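Local coordinates for pyridoxamine 5'-phosphate oxidase-related, FMN-binding protein (PDB 6VNA), which probably acts as a noncanonical heme oxygenase that degrades c-type heme, built on the split-barrel fold of the FMN-binding pyridoxamine 5'-phosphate oxidase relatives, at residues Leu46-Leu57 and Arg108-Asp116; Arg132-Leu140 and Lys149-Lys157. All coordinates share one frame; numbering follows the deposited sequence.

Interaction 1 (Leu46-Leu57 and Arg108-Asp116); sequences LQTDADGVPLAL and RRARWLERD
Gln47 lies flat on the indole of Trp112, amide and ring planes 19° apart. Its CG sits 3.6 Å from the centroid of the six-membered ring, almost on the ring normal, a CH-pi contact. Farther out, NE2 passes over the same face and reaches the backbone O of Trp112 at 3.1 Å in a nearly straight bond (172°), in the carbonyl plane and on a lone pair. That oxygen also accepts from Asp116 N, so two donors grip it where the helix ends. Gln47 can span the ring because its chain is extended beyond CG.

Leu57 and Leu55 meet the indole from other sides. Leu57 CD2 lies over the opposite face, while Leu57 CB is 3.8 Å from Trp112 CZ2; Leu55 CD2 comes equally near Trp112 CZ3, and Leu55 O faces the ring edge in plane. Replacing Trp112 by an alanine would probably open a gap between Gln47 and Leu57 and take away the face on which the glutamine amide lies, leaving its backbone bond to hold it.

The charged contacts lie beyond the ring. Arg108, bent at chi2 and chi3, brings NH1 to Asp49 OD2 at 2.7 Å; this is a salt bridge, though its hydrogen bond is weak and bent (124°). On the way its CD packs on Leu55 CD2. Arg115 NH2 donates to a water at 2.9 Å that also takes a weak bond from Thr48 N, while Arg115 NH1 forms a salt bridge with Glu22.

Helix 108-115 thus lies across the hairpin of strands 39-48 and 54-59, whose type I turn runs from Asp49 to Gly52. With Phe130 meeting Trp112 edge-to-face, the tryptophan plugs the helix onto the antiparallel beta barrel typical of this FMN-binding family.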
ATOM      1  N   LEU A  46       7.187   8.052  -3.882  1.00 41.26           N
ATOM      2  CA  LEU A  46       5.995   8.912  -4.030  1.00 45.08           C
ATOM      3  C   LEU A  46       6.232  10.248  -3.328  1.00 47.10           C
ATOM      4  O   LEU A  46       6.572  10.249  -2.137  1.00 45.98           O
ATOM      5  CB  LEU A  46       4.769   8.244  -3.413  1.00 48.69           C
ATOM      6  CG  LEU A  46       3.510   9.101  -3.541  1.00 48.74           C
ATOM      7  CD1 LEU A  46       2.772   8.772  -4.837  1.00 50.71           C
ATOM      8  CD2 LEU A  46       2.613   8.936  -2.340  1.00 51.68           C
ATOM      9  N   GLN A  47       6.012  11.331  -4.061  1.00 52.98           N
ATOM     10  CA  GLN A  47       5.975  12.722  -3.562  1.00 50.83           C
ATOM     11  C   GLN A  47       4.667  13.349  -4.053  1.00 52.82           C
ATOM     12  O   GLN A  47       3.825  12.601  -4.567  1.00 54.44           O
ATOM     13  CB  GLN A  47       7.217  13.444  -4.073  1.00 50.05           C
ATOM     14  CG  GLN A  47       8.513  12.773  -3.652  1.00 49.21           C
ATOM     15  CD  GLN A  47       9.718  13.548  -4.127  1.00 48.13           C
ATOM     16  OE1 GLN A  47       9.637  14.735  -4.434  1.00 59.01           O
ATOM     17  NE2 GLN A  47      10.838  12.867  -4.252  1.00 47.71           N
ATOM     18  N   THR A  48       4.492  14.653  -3.864  1.00 52.39           N
ATOM     19  CA  THR A  48       3.423  15.472  -4.492  1.00 55.94           C
ATOM     20  C   THR A  48       4.056  16.283  -5.621  1.00 52.89           C
ATOM     21  O   THR A  48       5.259  16.434  -5.561  1.00 49.13           O
ATOM     22  CB  THR A  48       2.794  16.377  -3.432  1.00 57.29           C
ATOM     23  OG1 THR A  48       3.866  17.178  -2.928  1.00 67.62           O
ATOM     24  CG2 THR A  48       2.143  15.602  -2.313  1.00 56.33           C
ATOM     25  N   ASP A  49       3.307  16.801  -6.600  1.00 67.11           N
ATOM     26  CA  ASP A  49       3.832  17.933  -7.426  1.00 78.33           C
ATOM     27  C   ASP A  49       3.176  19.232  -6.936  1.00 77.99           C
ATOM     28  O   ASP A  49       2.514  19.193  -5.865  1.00 65.37           O
ATOM     29  CB  ASP A  49       3.821  17.683  -8.947  1.00 82.19           C
ATOM     30  CG  ASP A  49       2.537  17.203  -9.592  1.00 82.26           C
ATOM     31  OD1 ASP A  49       1.493  17.191  -8.901  1.00 98.65           O
ATOM     32  OD2 ASP A  49       2.601  16.850 -10.794  1.00 66.89           O
ATOM     33  N   ALA A  50       3.422  20.333  -7.662  1.00 87.11           N
ATOM     34  CA  ALA A  50       3.096  21.742  -7.326  1.00 77.98           C
ATOM     35  C   ALA A  50       1.712  21.872  -6.676  1.00 68.98           C
ATOM     36  O   ALA A  50       1.642  22.475  -5.585  1.00 72.67           O
ATOM     37  CB  ALA A  50       3.192  22.579  -8.577  1.00 87.06           C
ATOM     38  N   ASP A  51       0.665  21.331  -7.311  1.00 63.19           N
ATOM     39  CA  ASP A  51      -0.747  21.398  -6.837  1.00 64.84           C
ATOM     40  C   ASP A  51      -1.006  20.415  -5.680  1.00 65.48           C
ATOM     41  O   ASP A  51      -2.176  20.330  -5.241  1.00 70.64           O
ATOM     42  CB  ASP A  51      -1.732  21.137  -7.980  1.00 71.41           C
ATOM     43  CG  ASP A  51      -1.642  19.757  -8.619  1.00 82.48           C
ATOM     44  OD1 ASP A  51      -0.620  19.058  -8.411  1.00 74.51           O
ATOM     45  OD2 ASP A  51      -2.601  19.386  -9.335  1.00 88.62           O
ATOM     46  N   GLY A  52       0.010  19.678  -5.215  1.00 62.83           N
ATOM     47  CA  GLY A  52      -0.079  18.815  -4.016  1.00 67.14           C
ATOM     48  C   GLY A  52      -0.764  17.484  -4.293  1.00 61.93           C
ATOM     49  O   GLY A  52      -1.253  16.838  -3.333  1.00 67.56           O
ATOM     50  N   VAL A  53      -0.803  17.088  -5.563  1.00 60.92           N
ATOM     51  CA  VAL A  53      -1.423  15.824  -6.055  1.00 53.52           C
ATOM     52  C   VAL A  53      -0.349  14.749  -5.982  1.00 46.72           C
ATOM     53  O   VAL A  53       0.775  14.971  -6.444  1.00 44.86           O
ATOM     54  CB  VAL A  53      -1.969  16.004  -7.487  1.00 61.45           C
ATOM     55  CG1 VAL A  53      -2.349  14.683  -8.147  1.00 61.49           C
ATOM     56  CG2 VAL A  53      -3.144  16.971  -7.498  1.00 61.70           C
ATOM     57  N   PRO A  54      -0.652  13.575  -5.383  1.00 35.76           N
ATOM     58  CA  PRO A  54       0.314  12.484  -5.295  1.00 36.60           C
ATOM     59  C   PRO A  54       0.960  12.193  -6.652  1.00 40.76           C
ATOM     60  O   PRO A  54       0.288  12.216  -7.657  1.00 48.09           O
ATOM     61  CB  PRO A  54      -0.510  11.274  -4.856  1.00 40.12           C
ATOM     62  CG  PRO A  54      -1.690  11.885  -4.127  1.00 43.30           C
ATOM     63  CD  PRO A  54      -1.944  13.233  -4.790  1.00 40.16           C
ATOM     64  N   LEU A  55       2.263  11.971  -6.655  1.00 45.24           N
ATOM     65  CA  LEU A  55       3.057  11.776  -7.888  1.00 48.15           C
ATOM     66  C   LEU A  55       3.982  10.600  -7.634  1.00 48.61           C
ATOM     67  O   LEU A  55       4.779  10.703  -6.711  1.00 53.53           O
ATOM     68  CB  LEU A  55       3.854  13.051  -8.163  1.00 55.09           C
ATOM     69  CG  LEU A  55       4.783  13.028  -9.373  1.00 57.25           C
ATOM     70  CD1 LEU A  55       3.986  12.973 -10.671  1.00 57.95           C
ATOM     71  CD2 LEU A  55       5.700  14.250  -9.352  1.00 61.03           C
ATOM     72  N   ALA A  56       3.840   9.533  -8.413  1.00 49.49           N
ATOM     73  CA  ALA A  56       4.565   8.260  -8.238  1.00 47.78           C
ATOM     74  C   ALA A  56       5.657   8.219  -9.301  1.00 45.33           C
ATOM     75  O   ALA A  56       5.476   8.849 -10.350  1.00 46.33           O
ATOM     76  CB  ALA A  56       3.583   7.114  -8.345  1.00 47.40           C
ATOM     77  N   LEU A  57       6.771   7.558  -9.024  1.00 46.51           N
ATOM     78  CA  LEU A  57       7.833   7.300 -10.027  1.00 47.62           C
ATOM     79  C   LEU A  57       7.992   5.775 -10.134  1.00 52.40           C
ATOM     80  O   LEU A  57       8.484   5.152  -9.165  1.00 47.82           O
ATOM     81  CB  LEU A  57       9.107   8.014  -9.569  1.00 48.95           C
ATOM     82  CG  LEU A  57      10.340   7.869 -10.461  1.00 56.00           C
ATOM     83  CD1 LEU A  57      10.078   8.373 -11.862  1.00 56.27           C
ATOM     84  CD2 LEU A  57      11.528   8.612  -9.867  1.00 62.55           C
ATOM     85  N   ARG A 108       9.793  19.407 -12.535  1.00 96.77           N
ATOM     86  CA  ARG A 108       9.375  18.158 -11.845  1.00 87.06           C
ATOM     87  C   ARG A 108      10.612  17.301 -11.573  1.00 85.08           C
ATOM     88  O   ARG A 108      10.810  16.899 -10.417  1.00 84.73           O
ATOM     89  CB  ARG A 108       8.360  17.393 -12.698  1.00 89.00           C
ATOM     90  CG  ARG A 108       7.884  16.086 -12.079  1.00 89.73           C
ATOM     91  CD  ARG A 108       6.385  15.899 -12.244  1.00 83.15           C
ATOM     92  NE  ARG A 108       5.983  16.035 -13.630  1.00 69.72           N
ATOM     93  CZ  ARG A 108       4.791  16.428 -14.052  1.00 67.72           C
ATOM     94  NH1 ARG A 108       3.844  16.751 -13.190  1.00 66.69           N
ATOM     95  NH2 ARG A 108       4.554  16.508 -15.353  1.00 75.36           N
ATOM     96  N   ARG A 109      11.410  17.045 -12.609  1.00 87.05           N
ATOM     97  CA  ARG A 109      12.676  16.277 -12.503  1.00 94.77           C
ATOM     98  C   ARG A 109      13.739  17.223 -11.945  1.00 99.82           C
ATOM     99  O   ARG A 109      14.510  17.772 -12.761  1.00125.40           O
ATOM    100  CB  ARG A 109      13.046  15.700 -13.875  1.00103.88           C
ATOM    101  CG  ARG A 109      14.192  14.695 -13.859  1.00110.10           C
ATOM    102  CD  ARG A 109      14.441  14.026 -15.205  1.00112.52           C
ATOM    103  NE  ARG A 109      14.809  14.982 -16.247  1.00114.26           N
ATOM    104  CZ  ARG A 109      13.963  15.585 -17.087  1.00120.24           C
ATOM    105  NH1 ARG A 109      12.661  15.347 -17.042  1.00129.96           N
ATOM    106  NH2 ARG A 109      14.431  16.441 -17.977  1.00117.56           N
ATOM    107  N   ALA A 110      13.751  17.434 -10.622  1.00 92.35           N
ATOM    108  CA  ALA A 110      14.565  18.468  -9.924  1.00 87.94           C
ATOM    109  C   ALA A 110      13.958  18.756  -8.550  1.00 77.97           C
ATOM    110  O   ALA A 110      14.676  18.612  -7.551  1.00 76.92           O
ATOM    111  CB  ALA A 110      14.663  19.745 -10.737  1.00 86.35           C
ATOM    112  N   ARG A 111      12.689  19.178  -8.512  1.00 68.71           N
ATOM    113  CA  ARG A 111      11.868  19.152  -7.276  1.00 65.66           C
ATOM    114  C   ARG A 111      12.117  17.794  -6.600  1.00 72.77           C
ATOM    115  O   ARG A 111      12.470  17.745  -5.400  1.00 77.49           O
ATOM    116  CB  ARG A 111      10.391  19.354  -7.625  1.00 63.59           C
ATOM    117  CG  ARG A 111       9.477  19.625  -6.439  1.00 66.02           C
ATOM    118  CD  ARG A 111       8.013  19.676  -6.856  1.00 68.94           C
ATOM    119  NE  ARG A 111       7.093  20.134  -5.812  1.00 73.39           N
ATOM    120  CZ  ARG A 111       6.672  19.420  -4.765  1.00 77.83           C
ATOM    121  NH1 ARG A 111       7.089  18.178  -4.588  1.00 87.48           N
ATOM    122  NH2 ARG A 111       5.831  19.949  -3.891  1.00 79.04           N
ATOM    123  N   TRP A 112      11.990  16.726  -7.383  1.00 67.02           N
ATOM    124  CA  TRP A 112      12.004  15.333  -6.894  1.00 67.18           C
ATOM    125  C   TRP A 112      13.349  15.047  -6.220  1.00 70.84           C
ATOM    126  O   TRP A 112      13.346  14.430  -5.124  1.00 71.50           O
ATOM    127  CB  TRP A 112      11.679  14.350  -8.033  1.00 64.30           C
ATOM    128  CG  TRP A 112      11.413  12.975  -7.510  1.00 62.39           C
ATOM    129  CD1 TRP A 112      12.345  12.092  -7.051  1.00 60.85           C
ATOM    130  CD2 TRP A 112      10.131  12.352  -7.299  1.00 60.57           C
ATOM    131  NE1 TRP A 112      11.736  10.954  -6.596  1.00 68.98           N
ATOM    132  CE2 TRP A 112      10.378  11.078  -6.748  1.00 62.78           C
ATOM    133  CE3 TRP A 112       8.805  12.728  -7.538  1.00 60.01           C
ATOM    134  CZ2 TRP A 112       9.349  10.187  -6.428  1.00 57.88           C
ATOM    135  CZ3 TRP A 112       7.791  11.846  -7.235  1.00 59.19           C
ATOM    136  CH2 TRP A 112       8.062  10.598  -6.670  1.00 57.54           C
ATOM    137  N   LEU A 113      14.457  15.481  -6.825  1.00 75.98           N
ATOM    138  CA  LEU A 113      15.816  15.185  -6.289  1.00 78.86           C
ATOM    139  C   LEU A 113      16.087  16.040  -5.040  1.00 78.87           C
ATOM    140  O   LEU A 113      16.601  15.488  -4.036  1.00 72.01           O
ATOM    141  CB  LEU A 113      16.875  15.400  -7.373  1.00 87.09           C
ATOM    142  CG  LEU A 113      18.150  14.576  -7.189  1.00 96.76           C
ATOM    143  CD1 LEU A 113      17.854  13.085  -7.301  1.00 98.86           C
ATOM    144  CD2 LEU A 113      19.218  14.983  -8.197  1.00 99.41           C
ATOM    145  N   GLU A 114      15.721  17.326  -5.064  1.00 74.57           N
ATOM    146  CA  GLU A 114      15.851  18.207  -3.878  1.00 76.05           C
ATOM    147  C   GLU A 114      15.213  17.483  -2.689  1.00 75.55           C
ATOM    148  O   GLU A 114      15.805  17.528  -1.584  1.00 75.24           O
ATOM    149  CB  GLU A 114      15.244  19.584  -4.148  1.00 83.79           C
ATOM    150  CG  GLU A 114      16.066  20.408  -5.132  1.00 98.36           C
ATOM    151  CD  GLU A 114      15.497  21.785  -5.433  1.00109.46           C
ATOM    152  OE1 GLU A 114      15.226  22.537  -4.459  1.00109.35           O
ATOM    153  OE2 GLU A 114      15.308  22.099  -6.636  1.00103.58           O
ATOM    154  N   ARG A 115      14.098  16.777  -2.919  1.00 73.49           N
ATOM    155  CA  ARG A 115      13.281  16.149  -1.842  1.00 75.45           C
ATOM    156  C   ARG A 115      13.738  14.703  -1.591  1.00 72.18           C
ATOM    157  O   ARG A 115      13.580  14.218  -0.456  1.00 76.12           O
ATOM    158  CB  ARG A 115      11.800  16.298  -2.194  1.00 78.69           C
ATOM    159  CG  ARG A 115      11.338  17.749  -2.218  1.00 82.96           C
ATOM    160  CD  ARG A 115      10.026  17.975  -2.940  1.00 82.93           C
ATOM    161  NE  ARG A 115       8.906  17.343  -2.253  1.00 83.09           N
ATOM    162  CZ  ARG A 115       8.146  17.908  -1.323  1.00 79.63           C
ATOM    163  NH1 ARG A 115       8.376  19.146  -0.926  1.00 82.75           N
ATOM    164  NH2 ARG A 115       7.156  17.219  -0.783  1.00 83.02           N
ATOM    165  N   ASP A 116      14.322  14.042  -2.588  1.00 80.83           N
ATOM    166  CA  ASP A 116      14.831  12.651  -2.456  1.00 88.79           C
ATOM    167  C   ASP A 116      16.114  12.529  -3.275  1.00 95.93           C
ATOM    168  O   ASP A 116      16.058  12.196  -4.461  1.00 91.95           O
ATOM    169  CB  ASP A 116      13.756  11.647  -2.880  1.00 91.62           C
ATOM    170  CG  ASP A 116      14.042  10.211  -2.486  1.00 96.13           C
ATOM    171  OD1 ASP A 116      15.060   9.979  -1.804  1.00 95.69           O
ATOM    172  OD2 ASP A 116      13.230   9.332  -2.861  1.00111.29           O
TER
HETATM  173  O   HOH W   1       5.769  14.627  -0.804  1.00 44.54           O

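Interaction 2 (Arg132-Leu140 and Lys149-Lys157); sequences RIEPVSGLL and KLTASDMLK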
ATOM      1  N   ARG A 132       0.680  10.773 -12.030  1.00 51.60           N
ATOM      2  CA  ARG A 132      -0.173  11.495 -11.058  1.00 54.30           C
ATOM      3  C   ARG A 132      -1.263  10.536 -10.595  1.00 55.80           C
ATOM      4  O   ARG A 132      -1.882   9.902 -11.451  1.00 58.07           O
ATOM      5  CB  ARG A 132      -0.813  12.737 -11.684  1.00 54.71           C
ATOM      6  CG  ARG A 132       0.175  13.857 -11.968  1.00 59.96           C
ATOM      7  CD  ARG A 132      -0.431  14.930 -12.853  1.00 63.56           C
ATOM      8  NE  ARG A 132      -1.672  15.467 -12.317  1.00 63.35           N
ATOM      9  CZ  ARG A 132      -1.768  16.497 -11.483  1.00 64.21           C
ATOM     10  NH1 ARG A 132      -0.685  17.118 -11.044  1.00 70.34           N
ATOM     11  NH2 ARG A 132      -2.957  16.894 -11.071  1.00 66.19           N
ATOM     12  N   ILE A 133      -1.488  10.423  -9.292  1.00 55.17           N
ATOM     13  CA  ILE A 133      -2.599   9.595  -8.751  1.00 51.92           C
ATOM     14  C   ILE A 133      -3.624  10.570  -8.199  1.00 56.53           C
ATOM     15  O   ILE A 133      -3.426  11.062  -7.072  1.00 58.96           O
ATOM     16  CB  ILE A 133      -2.087   8.553  -7.740  1.00 52.26           C
ATOM     17  CG1 ILE A 133      -1.087   7.619  -8.421  1.00 54.49           C
ATOM     18  CG2 ILE A 133      -3.240   7.763  -7.142  1.00 52.28           C
ATOM     19  CD1 ILE A 133      -0.219   6.868  -7.484  1.00 63.95           C
ATOM     20  N   GLU A 134      -4.633  10.879  -9.017  1.00 56.76           N
ATOM     21  CA  GLU A 134      -5.649  11.917  -8.737  1.00 54.10           C
ATOM     22  C   GLU A 134      -6.633  11.347  -7.731  1.00 54.28           C
ATOM     23  O   GLU A 134      -7.246  10.319  -7.980  1.00 59.68           O
ATOM     24  CB  GLU A 134      -6.346  12.359 -10.018  1.00 57.55           C
ATOM     25  CG  GLU A 134      -5.416  13.061 -10.990  1.00 69.92           C
ATOM     26  CD  GLU A 134      -6.011  13.288 -12.371  1.00 78.82           C
ATOM     27  OE1 GLU A 134      -7.146  12.819 -12.602  1.00 85.07           O
ATOM     28  OE2 GLU A 134      -5.334  13.927 -13.214  1.00 82.13           O
ATOM     29  N   PRO A 135      -6.762  11.958  -6.539  1.00 56.80           N
ATOM     30  CA  PRO A 135      -7.629  11.407  -5.508  1.00 57.76           C
ATOM     31  C   PRO A 135      -9.114  11.610  -5.805  1.00 56.49           C
ATOM     32  O   PRO A 135      -9.490  12.653  -6.278  1.00 56.83           O
ATOM     33  CB  PRO A 135      -7.210  12.144  -4.221  1.00 61.17           C
ATOM     34  CG  PRO A 135      -6.556  13.423  -4.706  1.00 61.95           C
ATOM     35  CD  PRO A 135      -5.968  13.104  -6.063  1.00 58.71           C
ATOM     36  N   VAL A 136      -9.884  10.581  -5.476  1.00 52.17           N
ATOM     37  CA  VAL A 136     -11.366  10.571  -5.401  1.00 57.15           C
ATOM     38  C   VAL A 136     -11.768  10.682  -3.926  1.00 58.76           C
ATOM     39  O   VAL A 136     -12.585  11.565  -3.619  1.00 65.52           O
ATOM     40  CB  VAL A 136     -11.918   9.284  -6.053  1.00 57.74           C
ATOM     41  CG1 VAL A 136     -13.411   9.127  -5.851  1.00 57.21           C
ATOM     42  CG2 VAL A 136     -11.568   9.208  -7.527  1.00 58.76           C
ATOM     43  N   SER A 137     -11.227   9.806  -3.061  1.00 54.44           N
ATOM     44  CA  SER A 137     -11.559   9.724  -1.614  1.00 51.02           C
ATOM     45  C   SER A 137     -10.338   9.325  -0.752  1.00 50.05           C
ATOM     46  O   SER A 137      -9.294   8.900  -1.296  1.00 47.63           O
ATOM     47  CB  SER A 137     -12.716   8.783  -1.400  1.00 51.48           C
ATOM     48  OG  SER A 137     -12.278   7.434  -1.392  1.00 55.91           O
ATOM     49  N   GLY A 138     -10.466   9.470   0.565  1.00 50.34           N
ATOM     50  CA  GLY A 138      -9.376   9.272   1.536  1.00 54.98           C
ATOM     51  C   GLY A 138      -9.865   8.745   2.871  1.00 55.42           C
ATOM     52  O   GLY A 138     -10.975   9.106   3.300  1.00 65.83           O
ATOM     53  N   LEU A 139      -9.045   7.943   3.539  1.00 53.25           N
ATOM     54  CA  LEU A 139      -9.275   7.518   4.944  1.00 55.29           C
ATOM     55  C   LEU A 139      -8.081   7.979   5.799  1.00 52.49           C
ATOM     56  O   LEU A 139      -6.938   7.578   5.503  1.00 50.98           O
ATOM     57  CB  LEU A 139      -9.448   5.996   4.942  1.00 57.51           C
ATOM     58  CG  LEU A 139     -10.440   5.421   5.947  1.00 66.40           C
ATOM     59  CD1 LEU A 139     -11.719   6.245   6.009  1.00 70.03           C
ATOM     60  CD2 LEU A 139     -10.760   3.974   5.611  1.00 68.20           C
ATOM     61  N   LEU A 140      -8.299   8.853   6.778  1.00 51.40           N
ATOM     62  CA  LEU A 140      -7.207   9.305   7.682  1.00 50.65           C
ATOM     63  C   LEU A 140      -7.288   8.494   8.964  1.00 48.18           C
ATOM     64  O   LEU A 140      -8.346   8.515   9.616  1.00 49.57           O
ATOM     65  CB  LEU A 140      -7.300  10.796   8.029  1.00 50.64           C
ATOM     66  CG  LEU A 140      -6.208  11.311   8.979  1.00 55.48           C
ATOM     67  CD1 LEU A 140      -4.803  11.100   8.404  1.00 51.83           C
ATOM     68  CD2 LEU A 140      -6.411  12.786   9.290  1.00 59.07           C
ATOM     69  N   LYS A 149     -13.101  10.212   7.128  1.00 59.23           N
ATOM     70  CA  LYS A 149     -13.374  10.167   5.662  1.00 62.60           C
ATOM     71  C   LYS A 149     -13.041  11.530   5.049  1.00 58.99           C
ATOM     72  O   LYS A 149     -13.497  12.538   5.584  1.00 65.93           O
ATOM     73  CB  LYS A 149     -14.833   9.807   5.372  1.00 64.68           C
ATOM     74  CG  LYS A 149     -15.180   8.356   5.652  1.00 72.60           C
ATOM     75  CD  LYS A 149     -16.356   7.837   4.851  1.00 86.44           C
ATOM     76  CE  LYS A 149     -16.672   6.390   5.174  1.00 93.15           C
ATOM     77  NZ  LYS A 149     -17.693   5.821   4.265  1.00 95.12           N
ATOM     78  N   LEU A 150     -12.262  11.552   3.969  1.00 60.00           N
ATOM     79  CA  LEU A 150     -11.786  12.799   3.327  1.00 63.29           C
ATOM     80  C   LEU A 150     -12.231  12.833   1.862  1.00 65.12           C
ATOM     81  O   LEU A 150     -12.262  11.775   1.216  1.00 59.02           O
ATOM     82  CB  LEU A 150     -10.260  12.837   3.438  1.00 69.61           C
ATOM     83  CG  LEU A 150      -9.685  12.871   4.852  1.00 66.40           C
ATOM     84  CD1 LEU A 150      -8.176  12.758   4.810  1.00 70.43           C
ATOM     85  CD2 LEU A 150     -10.076  14.147   5.563  1.00 67.81           C
ATOM     86  N   THR A 151     -12.560  14.024   1.365  1.00 66.31           N
ATOM     87  CA  THR A 151     -12.810  14.299  -0.071  1.00 64.44           C
ATOM     88  C   THR A 151     -11.461  14.637  -0.694  1.00 67.09           C
ATOM     89  O   THR A 151     -10.460  14.692   0.061  1.00 65.71           O
ATOM     90  CB  THR A 151     -13.806  15.447  -0.282  1.00 63.71           C
ATOM     91  OG1 THR A 151     -13.123  16.688  -0.080  1.00 61.18           O
ATOM     92  CG2 THR A 151     -15.007  15.343   0.631  1.00 62.73           C
ATOM     93  N   ALA A 152     -11.443  14.895  -1.999  1.00 59.47           N
ATOM     94  CA  ALA A 152     -10.213  15.188  -2.761  1.00 61.68           C
ATOM     95  C   ALA A 152      -9.745  16.607  -2.425  1.00 68.26           C
ATOM     96  O   ALA A 152      -8.517  16.850  -2.444  1.00 77.76           O
ATOM     97  CB  ALA A 152     -10.457  15.000  -4.234  1.00 60.20           C
ATOM     98  N   SER A 153     -10.679  17.512  -2.121  1.00 66.88           N
ATOM     99  CA  SER A 153     -10.373  18.912  -1.721  1.00 74.83           C
ATOM    100  C   SER A 153      -9.655  18.903  -0.360  1.00 68.13           C
ATOM    101  O   SER A 153      -8.617  19.577  -0.237  1.00 63.88           O
ATOM    102  CB  SER A 153     -11.624  19.762  -1.702  1.00 77.45           C
ATOM    103  OG  SER A 153     -12.617  19.179  -0.869  1.00 79.38           O
ATOM    104  N   ASP A 154     -10.173  18.108   0.584  1.00 64.96           N
ATOM    105  CA  ASP A 154      -9.625  17.872   1.951  1.00 68.24           C
ATOM    106  C   ASP A 154      -8.124  17.533   1.933  1.00 65.93           C
ATOM    107  O   ASP A 154      -7.425  17.903   2.913  1.00 65.37           O
ATOM    108  CB  ASP A 154     -10.406  16.760   2.657  1.00 66.00           C
ATOM    109  CG  ASP A 154     -11.812  17.156   3.082  1.00 65.56           C
ATOM    110  OD1 ASP A 154     -12.153  18.356   2.934  1.00 68.17           O
ATOM    111  OD2 ASP A 154     -12.552  16.272   3.583  1.00 59.96           O
ATOM    112  N   MET A 155      -7.640  16.858   0.884  1.00 66.50           N
ATOM    113  CA  MET A 155      -6.255  16.323   0.786  1.00 63.90           C
ATOM    114  C   MET A 155      -5.326  17.283   0.031  1.00 63.67           C
ATOM    115  O   MET A 155      -4.095  17.098   0.138  1.00 69.69           O
ATOM    116  CB  MET A 155      -6.269  14.948   0.106  1.00 66.92           C
ATOM    117  CG  MET A 155      -6.855  13.890   1.012  1.00 70.04           C
ATOM    118  SD  MET A 155      -6.840  12.227   0.329  1.00 78.66           S
ATOM    119  CE  MET A 155      -8.467  12.145  -0.422  1.00 85.17           C
ATOM    120  N   LEU A 156      -5.853  18.295  -0.665  1.00 71.06           N
ATOM    121  CA  LEU A 156      -5.064  19.043  -1.686  1.00 80.31           C
ATOM    122  C   LEU A 156      -4.726  20.471  -1.225  1.00 82.80           C
ATOM    123  O   LEU A 156      -3.594  20.903  -1.514  1.00 84.16           O
ATOM    124  CB  LEU A 156      -5.832  19.030  -3.014  1.00 86.12           C
ATOM    125  CG  LEU A 156      -6.057  17.648  -3.639  1.00 88.21           C
ATOM    126  CD1 LEU A 156      -7.066  17.722  -4.774  1.00 88.33           C
ATOM    127  CD2 LEU A 156      -4.754  17.034  -4.135  1.00 91.36           C
ATOM    128  N   LYS A 157      -5.645  21.202  -0.583  1.00 90.76           N
ATOM    129  CA  LYS A 157      -5.380  22.598  -0.113  1.00 95.69           C
ATOM    130  C   LYS A 157      -6.592  23.166   0.642  1.00 92.17           C
ATOM    131  O   LYS A 157      -6.502  24.203   1.324  1.00 80.66           O
ATOM    132  CB  LYS A 157      -5.011  23.500  -1.299  1.00 96.23           C
ATOM    133  CG  LYS A 157      -4.683  24.940  -0.937  1.00102.25           C
ATOM    134  CD  LYS A 157      -5.846  25.901  -1.110  1.00102.77           C
ATOM    135  CE  LYS A 157      -6.098  26.279  -2.553  1.00102.29           C
ATOM    136  NZ  LYS A 157      -6.796  27.581  -2.644  1.00106.43           N
TER
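Pro135 and Met155 meet at the apolar centre, the proline CB 4.0 Å from the methionine CE. The proline ring also takes Leu156, whose CD2 comes across to Pro135 CG at 4.1 Å, and Ala152, whose CB is turned to the same ring and to the Pro135 carbonyl. Met155 bends at its last torsion (chi3 -93°), which carries CE up against the backbone of Ser137 and Gly138, 3.4 Å from Ser137 C. Glycine leaves room for it: a beta carbon on Gly138 would run into that methyl. Ile95 of strand 92-101 also touches the methionine.

Next to this cluster the chain forms a beta hairpin, strand 137-141 running antiparallel to strand 148-151. Val136 and Ser137 both face Leu96 in a classic beta bulge where the chain turns its corner, and the short, weakly bonded helix 152-156 packs against Pro135.

Gly138 and Leu150 are the hydrogen-bonded pair. Leu150 N gives a 2.8 Å bond to Gly138 O, and the return bond from Gly138 N to Leu150 O is weak (130°). Leu150 CD1 packs on Leu140 CB at 3.9 Å, toward helix 11-23, where Ala17 touches Leu150 and Leu16 touches Leu140. On the other face Leu139 and Lys149 lie side by side, pointing the same way; Leu139 also packs on Ala63 of the second subunit.

At the polar edge, Thr151 N donates to Asp154 OD2 at 3.2 Å, nearly straight but from above the carboxylate plane. Asp154 OD1 pairs with Arg14, and Thr151 OG1 shares a 2.7 Å hydrogen bond with Ser153 OG.

How the interactions relate
After helix 11-23 and strand 26-32, the chain runs through the 46-57 hairpin, then makes a long excursion of 50 residues through helix 63-70 and strands 73-79 and 92-101 before helix 108-115 returns to close interaction 1. Strand 128-135 follows that helix and opens interaction 2, which closes a much shorter loop of eight residues. The two are therefore in series, neither nested nor crossed, their centres about 17 Å apart. They still join in the sheet, where strands 54-59 and 128-135 are neighbours: Pro54 O lies 3.0 Å from Ile133 N, a probable hydrogen bond, and Arg132 makes salt bridges to Asp49 and Asp51 at the hairpin turn.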